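Local coordinates for protein 4-oxalocrotonate decarboxylase NahK (Pseudomonas putida, PDB 5D2K) that catalyses the metal-assisted decarboxylation of (3E)-2-oxohex-3-enedioate (4-oxalocrotonate) to 2-oxopent-4-enoate and CO2 in the breakdown of naphthalene, at residues Lys69-Thr73 with Thr85-Gly89; Leu72-Ala76 with Ala207-Gly211; Pro111-Ile117 with Ile242-Val248; Glu147-Tyr153 with Asp166-Arg172. The protein carries 1 engineered substitution. One frame throughout, in Å; residues are numbered along the deposited sequence.

Interaction 1 (Lys69-Thr73 with Thr85-Gly89); sequences KMGLT and TPIYG. With OOG (2-oxoadipic acid), chain D; EDO (1,2-ethanediol), chain H.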
# COMPACT_ATOMS: atom_id res chain seq x y z
N LYS A 69 -2.12 4.08 -0.75
CA LYS A 69 -1.69 3.23 0.36
C LYS A 69 -0.55 3.86 1.13
O LYS A 69 0.26 4.60 0.59
CB LYS A 69 -1.30 1.80 -0.11
CG LYS A 69 -0.39 1.68 -1.33
CD LYS A 69 1.10 1.64 -1.01
CE LYS A 69 1.50 0.49 -0.09
NZ LYS A 69 1.93 -0.82 -0.72
N MET A 70 -0.54 3.60 2.43
CA MET A 70 0.60 3.93 3.28
C MET A 70 1.38 2.66 3.56
O MET A 70 0.78 1.59 3.78
CB MET A 70 0.14 4.57 4.59
CG MET A 70 -0.29 6.02 4.42
SD MET A 70 1.10 7.12 4.17
CE MET A 70 1.88 7.03 5.77
N GLY A 71 2.70 2.77 3.53
CA GLY A 71 3.56 1.63 3.79
C GLY A 71 4.59 1.90 4.86
O GLY A 71 4.95 3.06 5.11
N LEU A 72 5.06 0.82 5.49
CA LEU A 72 6.07 0.89 6.53
C LEU A 72 5.58 1.77 7.67
O LEU A 72 6.24 2.73 8.08
CB LEU A 72 7.40 1.39 5.97
CG LEU A 72 7.80 0.61 4.71
CD1 LEU A 72 9.14 1.09 4.19
CD2 LEU A 72 7.81 -0.91 4.95
N THR A 73 4.42 1.43 8.19
CA THR A 73 3.78 2.20 9.25
C THR A 73 3.75 1.42 10.56
O THR A 73 3.41 1.95 11.61
CB THR A 73 2.34 2.60 8.88
OG1 THR A 73 1.57 1.43 8.58
CG2 THR A 73 2.33 3.53 7.68
N THR A 85 11.10 4.33 7.61
CA THR A 85 10.51 5.55 7.05
C THR A 85 9.18 5.25 6.34
O THR A 85 9.16 4.53 5.34
CB THR A 85 11.46 6.22 6.04
OG1 THR A 85 11.68 5.34 4.93
CG2 THR A 85 12.80 6.54 6.69
N PRO A 86 8.07 5.81 6.85
CA PRO A 86 6.77 5.61 6.20
C PRO A 86 6.71 6.26 4.83
O PRO A 86 7.18 7.38 4.63
CB PRO A 86 5.78 6.28 7.15
CG PRO A 86 6.53 6.41 8.46
CD PRO A 86 7.95 6.63 8.06
N ILE A 87 6.09 5.54 3.90
CA ILE A 87 6.01 5.96 2.51
C ILE A 87 4.58 5.78 2.02
O ILE A 87 3.76 5.13 2.69
CB ILE A 87 6.96 5.13 1.63
CG1 ILE A 87 6.60 3.64 1.71
CG2 ILE A 87 8.42 5.35 2.07
CD1 ILE A 87 7.50 2.74 0.84
N TYR A 88 4.26 6.37 0.87
CA TYR A 88 2.96 6.12 0.27
C TYR A 88 3.13 5.71 -1.20
O TYR A 88 4.20 5.88 -1.78
CB TYR A 88 2.04 7.35 0.39
CG TYR A 88 2.43 8.56 -0.45
CD1 TYR A 88 2.12 8.64 -1.80
CD2 TYR A 88 3.11 9.63 0.13
CE1 TYR A 88 2.47 9.75 -2.55
CE2 TYR A 88 3.46 10.75 -0.60
CZ TYR A 88 3.15 10.80 -1.95
OH TYR A 88 3.51 11.91 -2.69
N GLY A 89 2.06 5.16 -1.76
CA GLY A 89 1.99 4.87 -3.19
C GLY A 89 0.53 4.93 -3.61
O GLY A 89 -0.35 5.19 -2.78
C2 OOG D . 6.71 -1.91 0.76
C3 OOG D . 5.20 -1.90 0.95
C4 OOG D . 4.84 -1.53 2.38
C6 OOG D . 2.89 -1.85 4.08
O4 OOG D . 1.67 -2.03 4.30
O3 OOG D . 3.72 -1.79 5.03
C5 OOG D . 3.37 -1.73 2.65
C1 OOG D . 7.24 -3.32 0.91
O1 OOG D . 7.79 -3.91 -0.06
O2 OOG D . 7.13 -3.91 2.02
O5 OOG D . 2.54 -1.81 1.77
C1 EDO H . 6.42 13.46 -0.82
O1 EDO H . 5.01 13.67 -1.07
C2 EDO H . 6.66 12.96 0.60
O2 EDO H . 8.04 13.16 0.96

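Interaction 2 (Leu72-Ala76 with Ala207-Gly211); sequences LTSWA and AAVLG. With OOG (2-oxoadipic acid), chain D.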
# COMPACT_ATOMS: atom_id res chain seq x y z
N LEU A 72 5.06 0.82 5.49
CA LEU A 72 6.07 0.89 6.53
C LEU A 72 5.58 1.77 7.67
O LEU A 72 6.24 2.73 8.08
CB LEU A 72 7.40 1.39 5.97
CG LEU A 72 7.80 0.61 4.71
CD1 LEU A 72 9.14 1.09 4.19
CD2 LEU A 72 7.81 -0.91 4.95
N THR A 73 4.42 1.43 8.19
CA THR A 73 3.78 2.20 9.25
C THR A 73 3.75 1.42 10.56
O THR A 73 3.41 1.95 11.61
CB THR A 73 2.34 2.60 8.88
OG1 THR A 73 1.57 1.43 8.58
CG2 THR A 73 2.33 3.53 7.68
N SER A 74 4.08 0.13 10.49
CA SER A 74 4.05 -0.72 11.68
C SER A 74 5.44 -1.21 12.02
O SER A 74 6.30 -1.34 11.14
CB SER A 74 3.11 -1.92 11.47
OG SER A 74 3.64 -2.86 10.55
N TRP A 75 5.67 -1.49 13.30
CA TRP A 75 6.96 -1.99 13.73
C TRP A 75 7.30 -3.27 12.96
O TRP A 75 8.43 -3.44 12.49
CB TRP A 75 6.96 -2.26 15.24
CG TRP A 75 8.29 -2.68 15.78
CD1 TRP A 75 9.26 -1.87 16.29
CD2 TRP A 75 8.80 -4.01 15.85
NE1 TRP A 75 10.35 -2.62 16.68
CE2 TRP A 75 10.09 -3.94 16.42
CE3 TRP A 75 8.29 -5.27 15.48
CZ2 TRP A 75 10.88 -5.06 16.63
CZ3 TRP A 75 9.08 -6.38 15.69
CH2 TRP A 75 10.36 -6.27 16.26
N ALA A 76 6.30 -4.13 12.82
CA ALA A 76 6.49 -5.43 12.17
C ALA A 76 6.97 -5.26 10.73
O ALA A 76 7.90 -5.93 10.30
CB ALA A 76 5.19 -6.24 12.21
N ALA A 207 -3.60 -0.96 16.27
CA ALA A 207 -2.66 -0.05 16.92
C ALA A 207 -1.23 -0.19 16.40
O ALA A 207 -0.42 0.73 16.54
CB ALA A 207 -2.68 -0.27 18.43
N ALA A 208 -0.91 -1.32 15.78
CA ALA A 208 0.41 -1.52 15.18
C ALA A 208 0.72 -0.46 14.10
O ALA A 208 1.88 -0.13 13.86
CB ALA A 208 0.52 -2.92 14.59
N VAL A 209 -0.32 0.07 13.48
CA VAL A 209 -0.16 1.11 12.47
C VAL A 209 -0.03 2.48 13.15
O VAL A 209 -1.03 3.15 13.41
CB VAL A 209 -1.36 1.08 11.49
CG1 VAL A 209 -1.24 2.17 10.42
CG2 VAL A 209 -1.45 -0.30 10.85
N LEU A 210 1.21 2.87 13.48
CA LEU A 210 1.52 4.18 14.06
C LEU A 210 0.77 4.50 15.35
O LEU A 210 0.61 5.67 15.71
CB LEU A 210 1.24 5.29 13.04
CG LEU A 210 2.12 5.29 11.79
CD1 LEU A 210 1.65 6.35 10.80
CD2 LEU A 210 3.58 5.52 12.15
N GLY A 211 0.32 3.47 16.07
CA GLY A 211 -0.44 3.69 17.29
C GLY A 211 -1.94 3.76 17.07
O GLY A 211 -2.73 3.55 17.98
C2 OOG D . 6.71 -1.91 0.76
C3 OOG D . 5.20 -1.90 0.95
C4 OOG D . 4.84 -1.53 2.38
C6 OOG D . 2.89 -1.85 4.08
O4 OOG D . 1.67 -2.03 4.30
O3 OOG D . 3.72 -1.79 5.03
C5 OOG D . 3.37 -1.73 2.65
C1 OOG D . 7.24 -3.32 0.91
O1 OOG D . 7.79 -3.91 -0.06
O2 OOG D . 7.13 -3.91 2.02
O5 OOG D . 2.54 -1.81 1.77

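Interaction 3 (Pro111-Ile117 with Ile242-Val248); sequences PKIEAEI and ITAAVPV. With MG (magnesium ion), chain C; OOG (2-oxoadipic acid), chain D.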
# COMPACT_ATOMS: atom_id res chain seq x y z
N PRO A 111 5.20 -12.60 -4.76
CA PRO A 111 4.21 -11.87 -3.97
C PRO A 111 4.10 -12.30 -2.51
O PRO A 111 4.37 -13.45 -2.15
CB PRO A 111 2.90 -12.18 -4.70
CG PRO A 111 3.13 -13.54 -5.29
CD PRO A 111 4.56 -13.49 -5.75
N LYS A 112 3.70 -11.33 -1.69
CA LYS A 112 3.41 -11.53 -0.28
C LYS A 112 2.08 -10.87 0.04
O LYS A 112 1.69 -9.92 -0.64
CB LYS A 112 4.49 -10.91 0.62
CG LYS A 112 5.90 -11.41 0.41
CD LYS A 112 6.84 -10.69 1.38
CE LYS A 112 8.30 -10.99 1.09
NZ LYS A 112 8.61 -12.43 1.25
N ILE A 113 1.40 -11.34 1.08
CA ILE A 113 0.18 -10.67 1.52
C ILE A 113 0.35 -10.00 2.88
O ILE A 113 1.13 -10.47 3.72
CB ILE A 113 -1.05 -11.60 1.60
CG1 ILE A 113 -0.78 -12.79 2.53
CG2 ILE A 113 -1.46 -12.06 0.20
CD1 ILE A 113 -2.05 -13.48 2.98
N GLU A 114 -0.40 -8.92 3.07
CA GLU A 114 -0.44 -8.13 4.31
C GLU A 114 -1.89 -7.91 4.71
O GLU A 114 -2.73 -7.62 3.86
CB GLU A 114 0.22 -6.75 4.13
CG GLU A 114 1.60 -6.73 3.52
CD GLU A 114 2.13 -5.32 3.27
OE1 GLU A 114 1.41 -4.46 2.71
OE2 GLU A 114 3.30 -5.07 3.60
N ALA A 115 -2.18 -7.99 6.01
CA ALA A 115 -3.52 -7.64 6.47
C ALA A 115 -3.60 -6.17 6.89
O ALA A 115 -2.76 -5.70 7.66
CB ALA A 115 -3.94 -8.53 7.63
N GLU A 116 -4.59 -5.45 6.37
CA GLU A 116 -4.72 -4.01 6.64
C GLU A 116 -6.15 -3.60 6.91
O GLU A 116 -7.09 -4.37 6.68
CB GLU A 116 -4.17 -3.18 5.46
CG GLU A 116 -2.84 -3.70 4.93
CD GLU A 116 -2.02 -2.72 4.12
OE1 GLU A 116 -2.32 -1.51 4.10
OE2 GLU A 116 -1.03 -3.17 3.52
N ILE A 117 -6.32 -2.39 7.43
CA ILE A 117 -7.65 -1.81 7.48
C ILE A 117 -7.63 -0.53 6.64
O ILE A 117 -6.70 0.29 6.71
CB ILE A 117 -8.13 -1.56 8.95
CG1 ILE A 117 -9.61 -1.16 8.99
CG2 ILE A 117 -7.26 -0.54 9.65
CD1 ILE A 117 -10.58 -2.27 8.51
N ILE A 242 -0.60 -4.54 9.15
CA ILE A 242 -0.68 -4.66 10.60
C ILE A 242 0.37 -5.66 11.07
O ILE A 242 0.96 -5.51 12.14
CB ILE A 242 -2.11 -5.03 11.03
CG1 ILE A 242 -3.03 -3.82 10.83
CG2 ILE A 242 -2.15 -5.46 12.49
CD1 ILE A 242 -4.52 -4.10 10.84
N THR A 243 0.65 -6.66 10.23
CA THR A 243 1.63 -7.68 10.56
C THR A 243 2.70 -7.79 9.49
O THR A 243 2.62 -7.14 8.45
CB THR A 243 0.99 -9.07 10.71
OG1 THR A 243 0.68 -9.58 9.41
CG2 THR A 243 -0.27 -9.01 11.54
N ALA A 244 3.68 -8.65 9.74
CA ALA A 244 4.64 -8.99 8.71
C ALA A 244 3.93 -9.62 7.52
O ALA A 244 2.91 -10.31 7.67
CB ALA A 244 5.70 -9.93 9.26
N ALA A 245 4.47 -9.38 6.34
CA ALA A 245 3.94 -9.93 5.10
C ALA A 245 4.32 -11.41 4.95
O ALA A 245 5.36 -11.85 5.43
CB ALA A 245 4.45 -9.12 3.93
N VAL A 246 3.45 -12.17 4.29
CA VAL A 246 3.59 -13.63 4.16
C VAL A 246 3.60 -14.03 2.69
O VAL A 246 2.71 -13.63 1.94
CB VAL A 246 2.46 -14.34 4.90
CG1 VAL A 246 2.43 -15.83 4.58
CG2 VAL A 246 2.56 -14.09 6.41
N PRO A 247 4.60 -14.82 2.26
CA PRO A 247 4.64 -15.21 0.85
C PRO A 247 3.44 -16.08 0.43
O PRO A 247 2.89 -16.84 1.23
CB PRO A 247 5.96 -15.98 0.73
CG PRO A 247 6.28 -16.42 2.12
CD PRO A 247 5.70 -15.40 3.05
N VAL A 248 3.01 -15.90 -0.82
CA VAL A 248 1.94 -16.72 -1.38
C VAL A 248 2.38 -17.27 -2.73
O VAL A 248 3.24 -16.69 -3.40
CB VAL A 248 0.61 -15.93 -1.54
CG1 VAL A 248 -0.03 -15.70 -0.17
CG2 VAL A 248 0.85 -14.63 -2.30
MG MG C . 0.62 -2.52 2.56
C2 OOG D . 6.71 -1.91 0.76
C3 OOG D . 5.20 -1.90 0.95
C4 OOG D . 4.84 -1.53 2.38
C6 OOG D . 2.89 -1.85 4.08
O4 OOG D . 1.67 -2.03 4.30
O3 OOG D . 3.72 -1.79 5.03
C5 OOG D . 3.37 -1.73 2.65
C1 OOG D . 7.24 -3.32 0.91
O1 OOG D . 7.79 -3.91 -0.06
O2 OOG D . 7.13 -3.91 2.02
O5 OOG D . 2.54 -1.81 1.77
O HOH W 1 0.15 -7.73 7.66
O HOH W 2 -0.21 -0.60 2.64

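Interaction 4 (Glu147-Tyr153 with Asp166-Arg172); sequences EVIDSRY and DNASSTR. With MG (magnesium ion), chain C; OOG (2-oxoadipic acid), chain D.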
# COMPACT_ATOMS: atom_id res chain seq x y z
N GLU A 147 -3.58 -6.61 1.31
CA GLU A 147 -2.74 -6.19 0.20
C GLU A 147 -1.91 -7.35 -0.30
O GLU A 147 -1.45 -8.16 0.48
CB GLU A 147 -1.80 -5.04 0.57
CG GLU A 147 -1.33 -4.31 -0.71
CD GLU A 147 -0.43 -3.10 -0.47
OE1 GLU A 147 -0.03 -2.82 0.68
OE2 GLU A 147 -0.12 -2.42 -1.48
N VAL A 148 -1.72 -7.41 -1.62
CA VAL A 148 -0.68 -8.24 -2.20
C VAL A 148 0.44 -7.30 -2.61
O VAL A 148 0.24 -6.46 -3.50
CB VAL A 148 -1.17 -9.05 -3.41
CG1 VAL A 148 -0.05 -9.99 -3.90
CG2 VAL A 148 -2.42 -9.84 -3.06
N ILE A 149 1.59 -7.42 -1.97
CA ILE A 149 2.74 -6.62 -2.36
C ILE A 149 3.72 -7.47 -3.15
O ILE A 149 3.78 -8.69 -2.99
CB ILE A 149 3.46 -5.97 -1.17
CG1 ILE A 149 3.83 -7.01 -0.12
CG2 ILE A 149 2.61 -4.82 -0.59
CD1 ILE A 149 4.78 -6.46 0.96
N ASP A 150 4.47 -6.81 -4.03
CA ASP A 150 5.31 -7.54 -4.97
C ASP A 150 6.38 -6.60 -5.50
O ASP A 150 6.26 -6.04 -6.59
CB ASP A 150 4.44 -8.11 -6.11
CG ASP A 150 5.18 -9.13 -6.95
OD1 ASP A 150 6.03 -9.85 -6.40
OD2 ASP A 150 4.89 -9.22 -8.17
N SER A 151 7.43 -6.41 -4.71
CA SER A 151 8.50 -5.50 -5.12
C SER A 151 9.10 -5.94 -6.44
O SER A 151 9.35 -7.12 -6.65
CB SER A 151 9.60 -5.46 -4.05
OG SER A 151 10.69 -4.65 -4.48
N ARG A 152 9.33 -4.98 -7.33
CA ARG A 152 9.97 -5.31 -8.60
C ARG A 152 11.49 -5.44 -8.45
O ARG A 152 12.18 -5.73 -9.42
CB ARG A 152 9.60 -4.26 -9.67
CG ARG A 152 8.33 -4.62 -10.48
CD ARG A 152 7.08 -4.86 -9.59
NE ARG A 152 6.70 -3.64 -8.88
CZ ARG A 152 5.48 -3.40 -8.40
NH1 ARG A 152 5.25 -2.25 -7.76
NH2 ARG A 152 4.49 -4.28 -8.55
N TYR A 153 12.02 -5.27 -7.24
CA TYR A 153 13.46 -5.45 -7.02
C TYR A 153 13.77 -6.86 -6.59
O TYR A 153 13.00 -7.48 -5.86
CB TYR A 153 13.98 -4.44 -6.00
CG TYR A 153 13.72 -3.03 -6.45
CD1 TYR A 153 14.32 -2.52 -7.60
CD2 TYR A 153 12.84 -2.21 -5.75
CE1 TYR A 153 14.06 -1.24 -8.04
CE2 TYR A 153 12.57 -0.93 -6.17
CZ TYR A 153 13.18 -0.45 -7.31
OH TYR A 153 12.90 0.83 -7.70
N ASP A 166 9.28 2.55 -7.07
CA ASP A 166 8.51 1.36 -7.47
C ASP A 166 7.10 1.34 -6.85
O ASP A 166 6.50 0.28 -6.63
CB ASP A 166 9.31 0.10 -7.05
CG ASP A 166 8.70 -1.21 -7.55
OD1 ASP A 166 8.18 -1.26 -8.67
OD2 ASP A 166 8.77 -2.20 -6.78
N ASN A 167 6.56 2.53 -6.59
CA ASN A 167 5.20 2.67 -6.08
C ASN A 167 4.94 1.82 -4.83
O ASN A 167 3.88 1.21 -4.68
CB ASN A 167 4.18 2.33 -7.17
CG ASN A 167 2.78 2.78 -6.80
OD1 ASN A 167 2.62 3.76 -6.08
ND2 ASN A 167 1.77 2.05 -7.27
N ALA A 168 5.93 1.79 -3.95
CA ALA A 168 5.82 1.08 -2.67
C ALA A 168 5.37 -0.38 -2.85
O ALA A 168 4.63 -0.91 -2.03
CB ALA A 168 4.88 1.83 -1.73
N SER A 169 5.85 -1.02 -3.92
CA SER A 169 5.64 -2.46 -4.15
C SER A 169 4.18 -2.86 -4.40
O SER A 169 3.82 -4.04 -4.32
CB SER A 169 6.19 -3.28 -2.97
OG SER A 169 7.53 -2.91 -2.65
N SER A 170 3.34 -1.89 -4.73
CA SER A 170 1.92 -2.17 -4.89
C SER A 170 1.64 -3.05 -6.10
O SER A 170 2.31 -2.91 -7.14
CB SER A 170 1.13 -0.87 -5.01
OG SER A 170 1.36 -0.02 -3.90
N THR A 171 0.64 -3.92 -6.00
CA THR A 171 0.25 -4.69 -7.18
C THR A 171 -1.19 -5.24 -7.15
O THR A 171 -1.86 -5.22 -8.18
CB THR A 171 1.27 -5.86 -7.44
OG1 THR A 171 1.30 -6.18 -8.84
CG2 THR A 171 0.97 -7.12 -6.62
N ARG A 172 -1.68 -5.69 -5.99
CA ARG A 172 -3.09 -6.10 -5.86
C ARG A 172 -3.61 -5.74 -4.48
O ARG A 172 -2.83 -5.59 -3.54
CB ARG A 172 -3.29 -7.61 -6.05
CG ARG A 172 -2.78 -8.20 -7.37
CD ARG A 172 -3.69 -7.89 -8.55
NE ARG A 172 -3.20 -8.56 -9.77
CZ ARG A 172 -2.35 -8.01 -10.64
NH1 ARG A 172 -1.89 -6.78 -10.45
NH2 ARG A 172 -1.96 -8.72 -11.69
MG MG C . 0.62 -2.52 2.56
C2 OOG D . 6.71 -1.91 0.76
C3 OOG D . 5.20 -1.90 0.95
C4 OOG D . 4.84 -1.53 2.38
C6 OOG D . 2.89 -1.85 4.08
O4 OOG D . 1.67 -2.03 4.30
O3 OOG D . 3.72 -1.79 5.03
C5 OOG D . 3.37 -1.73 2.65
C1 OOG D . 7.24 -3.32 0.91
O1 OOG D . 7.79 -3.91 -0.06
O2 OOG D . 7.13 -3.91 2.02
O5 OOG D . 2.54 -1.81 1.77
O HOH W 3 -1.11 -3.25 -3.85
O HOH W 4 3.90 -7.03 -9.43
O HOH W 5 9.71 -2.12 -4.24
O HOH W 2 -0.21 -0.60 2.64

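Interaction 1 (Lys69-Thr73 with Thr85-Gly89)
Met70 lies against its cross-strand partner Tyr88, with Met70 SD 3.9 Å from Tyr88 CB, and its methyl Met70 CE reaches Pro86 CB at 4.2 Å; helix 213-225 covers this face of the sheet. The two residues form a non-hydrogen-bonded antiparallel pair, CA atoms 4.4 Å apart. Hydrogen-bonded pairs flank it: Lys69 N to Gly89 O (2.9 Å) and Gly89 N to Lys69 O (3.0 Å), then Gly71 N to Ile87 O (2.7 Å) and Ile87 N to Gly71 O (3.0 Å). Beyond Gly71 the strand ends, and Leu72, with positive phi, places Leu72 CD1 4.1 Å from Ile87 CD1. The sheet face of Lys69 and Ile87 looks onto the ligand. Gly71 CA approaches OOG C5 at 3.6 Å, and a CB there would collide with the ligand. Lys69 NZ donates to the keto oxygen OOG O5 (2.7 Å), Leu72 N to the carboxylate oxygen OOG O3 (3.0 Å). This antiparallel strand pair thus forms one wall of the 2-oxoadipate pocket in the FAH-type fold.

Interaction 2 (Leu72-Ala76 with Ala207-Gly211)
Ala208, in the 3-10 turn at the start of segment 207-211, presents its carbonyl to the other backbone: Ala208 O lies 3.1 Å from Ser74 CA in a CA-H...O contact, while Ala208 CB and Ser74 CB are 4.2 Å apart. Val209 follows at the centre of an inverse gamma turn, and its CG1 packs 3.4 Å from Thr73 OG1. The turn brings round Leu210, whose N makes a weak hydrogen bond to Thr73 O (3.0 Å); Leu210 CG also sits 4.0 Å from Thr73 CB. On the facing segment, Leu72 N binds OOG O3 (3.0 Å), so the loop meets the residues directly after a ligand contact. Ser74 is the N-cap of helix 75-81: its OG accepts from Lys77 N and is also hydrogen-bonded to Gly241 O. The contact therefore joins the start of that helix to the connection between strand 199-205 and helix 213-225, where Ser216 touches Thr73, Val209 and Leu210.

Interaction 3 (Pro111-Ile117 with Ile242-Val248)
The magnesium site of this hydratase/decarboxylase family enzyme is built partly on strand 112-121, which is held along one edge by segment 242-248. The pairing is antiparallel. Val248 N donates to Pro111 O (3.1 Å), Ile113 N to Val246 O (2.8 Å) and Val246 N to Ile113 O (2.9 Å); farther along, Ile242 N reaches Ala115 O (2.9 Å). Between these bonds the segments separate and water 1 enters, accepting from Ala115 N (2.9 Å) and donating to Thr243 O (2.7 Å). On one side, Ile113 CG2 meets Val248 CG1 at 3.9 Å, among side chains from strands 191-196 and 253-258. On the other, Ala245 CB rests 3.8 Å from Lys112 CB and 3.7 Å from Glu114 CG. Glu114 and Glu116, two residues apart, both reach the metal: Glu114 OE1 at 2.1 Å and Glu116 OE2 at 2.0 Å from MG. Glu147, OOG O4, OOG O5 and water 2 bring the coordination to six atoms, and Lys77 forms a salt bridge with Glu114 OE2. Glu114 OE1 and Glu116 OE2 stand only 2.9 Å apart, an approach the shared cation makes tolerable. Because OOG binds through one carboxylate oxygen and its keto oxygen, the ion can polarise the carbonyl, consistent with metal-assisted decarboxylation through an electron-accepting keto group.

Interaction 4 (Glu147-Tyr153 with Asp166-Arg172)
Glu147 begins the segment at the metal, with Glu147 OE1 2.0 Å from MG; Glu114 and Glu116 supply the other protein ligands. Glu147 OE2 forms a salt bridge with Lys69 and accepts from water 3 (2.7 Å), which also donates to Arg172 O (2.9 Å). Val148 makes an antiparallel hydrogen-bonded pair with Arg172, through Val148 N to Arg172 O (2.9 Å) and Arg172 N to Val148 O (3.2 Å). Ile149 sends CD1 to 3.6 Å from OOG O2, and Asp150 N then donates to Ser169 O (2.9 Å), while the Asp150 carboxylate holds the backbone of Ile109 and His110. Ser151 OG accepts from Tyr153 N (3.1 Å) in an ST turn. Arg152 gathers the returning chain: its NE forms a salt bridge with Asp166 OD1 (2.8 Å), its N donates to Asp166 OD2 (2.9 Å), and its NH2 donates to Ser170 O (2.9 Å). Tyr153 CE2 packs 3.5 Å from Asp166 CB. The clasped turn includes the Schellman motif ending helix 160-165, with Asn167 as C-prime residue; phi is positive from Asn167 to Ser169. Ser169 OG donates to the distal carboxylate oxygen OOG O1 (2.8 Å). The buried Arg152-Asp166 salt bridge thus ties segment 147-153 to the turn whose Ser169 binds one end of the ligand, while Glu147 binds the magnesium ion chelated by the other, the 2-oxo acid group.

How the interactions relate
From the N terminus, strand 65-71 leads through helix 75-81 to strand 87-92, and interaction 1 closes this short connection by pairing 69-73 with 85-89. Interaction 2 starts from the same stretch, sharing Leu72 and Thr73, but spans a far longer loop to 207-211. Interaction 3 opens at 111-117 within that span and closes beyond it at 242-248, so the two cross; they touch where Val209 packs on Ile242. Interaction 4 is a local closure lying within both long spans. Its strand 139-149 neighbours strand 112-121 of interaction 3 through backbone bonds, and Lys69-Glu147 connects it to interaction 1. Interactions 1, 3 and 4 belong to one mixed sheet; each interaction includes a ligand-touching residue, interaction 2 only through the shared Leu72.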